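Local structure of glycine betaine, L-proline ABC transporter, glycine/betaine/L-proline-binding protein (ProX) (Borrelia burgdorferi, 3TMG) at residues A[119-130]-A[152-163]. The protein binds glycine betaine and probably serves as the substrate-binding component of an ABC transporter for this and related quaternary amines. Sequence-based numbering, arbitrary orientation. Where two conformers were deposited one is given.
Sequences KGDKFKNKMIGI and EYELVPSSESVM
I130 and M163 run side by side at the tight end of the contact, CG2 of I130 lying 3.9 Å from CE of M163. The isoleucine's CG1 sits between its backbone N and carbonyl carbon (chi1 61°), which turns CG2 over CA of E160, at the start of the helix that S159 N-caps. I130 also touches the bound trimethyl glycine, while E160 reaches away to H185 and G26. Immediately ahead of the N-cap residue, S158 bonds twice across the contact: OG donates to G129 O at 3.0 Å, and its N donates to I130 O.

Strands 126-128 and 154-156 pair in parallel, the two outer members of a beta-alpha-beta unit whose helix 135-146 packs on M127 and L155. This helix-covered face, continued by M163 against strand 179-183, belongs to one lobe of the periplasmic-binding-protein fold. V156 N donates to M127 O at 2.8 Å.

The other face is looser and wetter. There K126 and E154 extend alongside each other without a salt bridge, NZ staying 5.2 Å from OE1; a water joins E154 OE1 to N125 O.

At the far end, beyond the strands, N125 ND2 gives E152 O a nearly straight bond (169°) in both the amide and carbonyl planes, and E152 OE2 accepts from G120 N. Packing tightens again here: buried Y153, hydrogen-bonded through OH to L116 O, directs its ring edge at F123, which in turn meets W176 edge-to-face.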
loop_
_atom_site.group_PDB
_atom_site.type_symbol
_atom_site.label_atom_id
_atom_site.label_comp_id
_atom_site.label_asym_id
_atom_site.label_seq_id
_atom_site.Cartn_x
_atom_site.Cartn_y
_atom_site.Cartn_z
ATOM N N LYS A 119 5.035 13.773 -26.276
ATOM C CA LYS A 119 6.387 13.641 -25.758
ATOM C C LYS A 119 6.794 12.192 -25.499
ATOM O O LYS A 119 7.819 11.943 -24.863
ATOM C CB LYS A 119 6.551 14.490 -24.482
ATOM C CG LYS A 119 6.310 15.973 -24.715
ATOM C CD LYS A 119 6.679 16.782 -23.488
ATOM C CE LYS A 119 6.385 18.262 -23.692
ATOM N NZ LYS A 119 4.929 18.595 -23.792
ATOM N N GLY A 120 6.003 11.242 -26.009
ATOM C CA GLY A 120 6.213 9.803 -25.756
ATOM C C GLY A 120 7.601 9.273 -26.089
ATOM O O GLY A 120 8.139 8.408 -25.373
ATOM N N ASP A 121 8.175 9.806 -27.170
ATOM C CA ASP A 121 9.519 9.460 -27.641
ATOM C C ASP A 121 10.589 9.583 -26.551
ATOM O O ASP A 121 11.477 8.734 -26.463
ATOM C CB ASP A 121 9.909 10.306 -28.880
ATOM N N LYS A 122 10.507 10.625 -25.721
ATOM C CA LYS A 122 11.518 10.835 -24.673
ATOM C C LYS A 122 11.422 9.766 -23.564
ATOM O O LYS A 122 12.364 9.551 -22.779
ATOM C CB LYS A 122 11.411 12.245 -24.110
ATOM N N PHE A 123 10.282 9.084 -23.513
ATOM C CA PHE A 123 10.058 8.050 -22.508
ATOM C C PHE A 123 10.124 6.646 -23.078
ATOM O O PHE A 123 9.714 5.699 -22.418
ATOM C CB PHE A 123 8.690 8.259 -21.835
ATOM C CG PHE A 123 8.572 9.546 -21.047
ATOM C CD1 PHE A 123 8.912 9.581 -19.687
ATOM C CD2 PHE A 123 8.074 10.710 -21.649
ATOM C CE1 PHE A 123 8.783 10.756 -18.946
ATOM C CE2 PHE A 123 7.921 11.879 -20.907
ATOM C CZ PHE A 123 8.288 11.907 -19.562
ATOM N N LYS A 124 10.630 6.516 -24.309
ATOM C CA LYS A 124 10.540 5.264 -25.072
ATOM C C LYS A 124 9.090 4.703 -25.140
ATOM O O LYS A 124 8.873 3.490 -25.119
ATOM C CB LYS A 124 11.546 4.229 -24.523
ATOM N N ASN A 125 8.113 5.606 -25.212
ATOM C CA ASN A 125 6.683 5.254 -25.325
ATOM C C ASN A 125 6.131 4.258 -24.306
ATOM O O ASN A 125 5.276 3.425 -24.631
ATOM C CB ASN A 125 6.373 4.815 -26.775
ATOM C CG ASN A 125 6.597 5.929 -27.754
ATOM O OD1 ASN A 125 7.647 6.001 -28.404
ATOM N ND2 ASN A 125 5.640 6.828 -27.853
ATOM N N LYS A 126 6.592 4.360 -23.052
ATOM C CA LYS A 126 6.213 3.410 -22.016
ATOM C C LYS A 126 6.054 4.136 -20.687
ATOM O O LYS A 126 6.735 5.130 -20.435
ATOM C CB LYS A 126 7.279 2.315 -21.845
ATOM C CG LYS A 126 7.404 1.352 -23.022
ATOM C CD LYS A 126 8.510 0.352 -22.750
ATOM C CE LYS A 126 8.563 -0.707 -23.822
ATOM N NZ LYS A 126 9.847 -1.414 -23.579
ATOM N N MET A 127 5.137 3.626 -19.869
ATOM C CA MET A 127 5.037 3.985 -18.464
ATOM C C MET A 127 5.288 2.688 -17.704
ATOM O O MET A 127 4.581 1.676 -17.890
ATOM C CB MET A 127 3.661 4.543 -18.144
ATOM C CG MET A 127 3.508 5.001 -16.687
ATOM S SD MET A 127 1.960 5.906 -16.518
ATOM C CE MET A 127 2.174 6.520 -14.817
ATOM N N ILE A 128 6.338 2.702 -16.900
ATOM C CA ILE A 128 6.791 1.515 -16.195
ATOM C C ILE A 128 5.976 1.352 -14.913
ATOM O O ILE A 128 6.203 2.063 -13.939
ATOM C CB ILE A 128 8.321 1.602 -15.913
ATOM C CG1 ILE A 128 9.122 1.801 -17.215
ATOM C CG2 ILE A 128 8.812 0.396 -15.119
ATOM C CD1 ILE A 128 8.844 0.741 -18.293
ATOM N N GLY A 129 5.022 0.408 -14.919
ATOM C CA GLY A 129 4.033 0.278 -13.813
ATOM C C GLY A 129 4.368 -0.817 -12.816
ATOM O O GLY A 129 5.487 -1.313 -12.794
ATOM N N ILE A 130 3.399 -1.191 -11.994
ATOM C CA ILE A 130 3.598 -2.200 -10.941
ATOM C C ILE A 130 2.762 -3.461 -11.286
ATOM O O ILE A 130 2.515 -3.706 -12.473
ATOM C CB ILE A 130 3.318 -1.626 -9.522
ATOM C CG1 ILE A 130 1.855 -1.138 -9.401
ATOM C CG2 ILE A 130 4.278 -0.477 -9.181
ATOM C CD1 ILE A 130 1.429 -0.801 -7.975
ATOM N N GLU A 152 -0.010 6.458 -27.029
ATOM C CA GLU A 152 1.362 6.973 -27.113
ATOM C C GLU A 152 2.257 6.419 -25.996
ATOM O O GLU A 152 3.492 6.328 -26.148
ATOM C CB GLU A 152 1.324 8.488 -27.022
ATOM C CG GLU A 152 2.643 9.159 -27.338
ATOM C CD GLU A 152 2.605 10.665 -27.177
ATOM O OE1 GLU A 152 1.550 11.231 -26.784
ATOM O OE2 GLU A 152 3.649 11.283 -27.450
ATOM N N TYR A 153 1.627 6.075 -24.871
ATOM C CA TYR A 153 2.327 5.449 -23.735
ATOM C C TYR A 153 1.798 4.053 -23.448
ATOM O O TYR A 153 0.654 3.878 -23.064
ATOM C CB TYR A 153 2.220 6.304 -22.468
ATOM C CG TYR A 153 2.905 7.636 -22.584
ATOM C CD1 TYR A 153 2.308 8.693 -23.294
ATOM C CD2 TYR A 153 4.166 7.851 -22.007
ATOM C CE1 TYR A 153 2.948 9.918 -23.422
ATOM C CE2 TYR A 153 4.811 9.077 -22.128
ATOM C CZ TYR A 153 4.200 10.107 -22.816
ATOM O OH TYR A 153 4.850 11.321 -22.959
ATOM N N GLU A 154 2.644 3.056 -23.579
ATOM C CA GLU A 154 2.240 1.713 -23.207
ATOM C C GLU A 154 2.482 1.533 -21.715
ATOM O O GLU A 154 3.592 1.732 -21.229
ATOM C CB GLU A 154 3.028 0.702 -24.027
ATOM C CG GLU A 154 2.960 -0.733 -23.536
ATOM C CD GLU A 154 4.078 -1.614 -24.138
ATOM O OE1 GLU A 154 4.879 -1.140 -25.001
ATOM O OE2 GLU A 154 4.166 -2.791 -23.717
ATOM N N LEU A 155 1.435 1.166 -20.976
ATOM C CA LEU A 155 1.582 0.942 -19.561
ATOM C C LEU A 155 2.068 -0.488 -19.347
ATOM O O LEU A 155 1.399 -1.449 -19.781
ATOM C CB LEU A 155 0.248 1.179 -18.836
ATOM C CG LEU A 155 0.185 0.741 -17.383
ATOM C CD1 LEU A 155 1.185 1.529 -16.509
ATOM C CD2 LEU A 155 -1.234 0.884 -16.839
ATOM N N VAL A 156 3.212 -0.631 -18.685
ATOM C CA VAL A 156 3.855 -1.951 -18.554
ATOM C C VAL A 156 3.605 -2.512 -17.171
ATOM O O VAL A 156 3.998 -1.886 -16.175
ATOM C CB VAL A 156 5.395 -1.890 -18.742
ATOM C CG1 VAL A 156 5.999 -3.291 -18.753
ATOM C CG2 VAL A 156 5.781 -1.126 -19.991
ATOM N N PRO A 157 2.978 -3.695 -17.075
ATOM C CA PRO A 157 2.920 -4.251 -15.728
ATOM C C PRO A 157 4.269 -4.921 -15.312
ATOM O O PRO A 157 4.977 -5.480 -16.144
ATOM C CB PRO A 157 1.765 -5.267 -15.824
ATOM C CG PRO A 157 1.800 -5.726 -17.259
ATOM C CD PRO A 157 2.287 -4.556 -18.076
ATOM N N SER A 158 4.634 -4.824 -14.048
ATOM C CA SER A 158 5.739 -5.603 -13.516
ATOM C C SER A 158 5.499 -5.793 -12.029
ATOM O O SER A 158 4.677 -6.632 -11.645
ATOM C CB SER A 158 7.117 -4.969 -13.840
ATOM O OG SER A 158 7.320 -3.697 -13.227
ATOM N N SER A 159 6.181 -5.004 -11.194
ATOM C CA SER A 159 6.018 -5.085 -9.732
ATOM C C SER A 159 6.614 -3.825 -9.124
ATOM O O SER A 159 7.327 -3.105 -9.817
ATOM C CB SER A 159 6.758 -6.328 -9.195
ATOM O OG SER A 159 8.162 -6.227 -9.459
ATOM N N GLU A 160 6.327 -3.569 -7.852
ATOM C CA GLU A 160 6.923 -2.453 -7.138
ATOM C C GLU A 160 8.475 -2.520 -7.244
ATOM O O GLU A 160 9.089 -1.506 -7.485
ATOM C CB GLU A 160 6.497 -2.393 -5.667
ATOM C CG GLU A 160 6.988 -1.104 -4.972
ATOM C CD GLU A 160 6.841 -1.081 -3.443
ATOM O OE1 GLU A 160 6.353 -2.065 -2.882
ATOM O OE2 GLU A 160 7.235 -0.084 -2.778
ATOM N N SER A 161 9.063 -3.713 -7.067
ATOM C CA SER A 161 10.524 -3.866 -7.095
ATOM C C SER A 161 11.138 -3.530 -8.469
ATOM O O SER A 161 12.146 -2.803 -8.552
ATOM C CB SER A 161 10.924 -5.278 -6.655
ATOM O OG SER A 161 10.743 -5.385 -5.258
ATOM N N VAL A 162 10.527 -4.034 -9.535
ATOM C CA VAL A 162 11.010 -3.783 -10.893
ATOM C C VAL A 162 10.824 -2.301 -11.232
ATOM O O VAL A 162 11.747 -1.670 -11.780
ATOM C CB VAL A 162 10.282 -4.656 -11.949
ATOM C CG1 VAL A 162 10.569 -4.157 -13.335
ATOM C CG2 VAL A 162 10.684 -6.108 -11.789
ATOM N N MET A 163 9.636 -1.745 -10.905
ATOM C CA MET A 163 9.367 -0.304 -11.143
ATOM C C MET A 163 10.440 0.562 -10.448
ATOM O O MET A 163 11.042 1.430 -11.069
ATOM C CB MET A 163 7.935 0.091 -10.690
ATOM C CG MET A 163 7.610 1.587 -10.801
ATOM S SD MET A 163 8.200 2.621 -9.432
ATOM C CE MET A 163 6.979 2.122 -8.207
HETATM O O HOH W 1 5.941 1.000 -26.067
#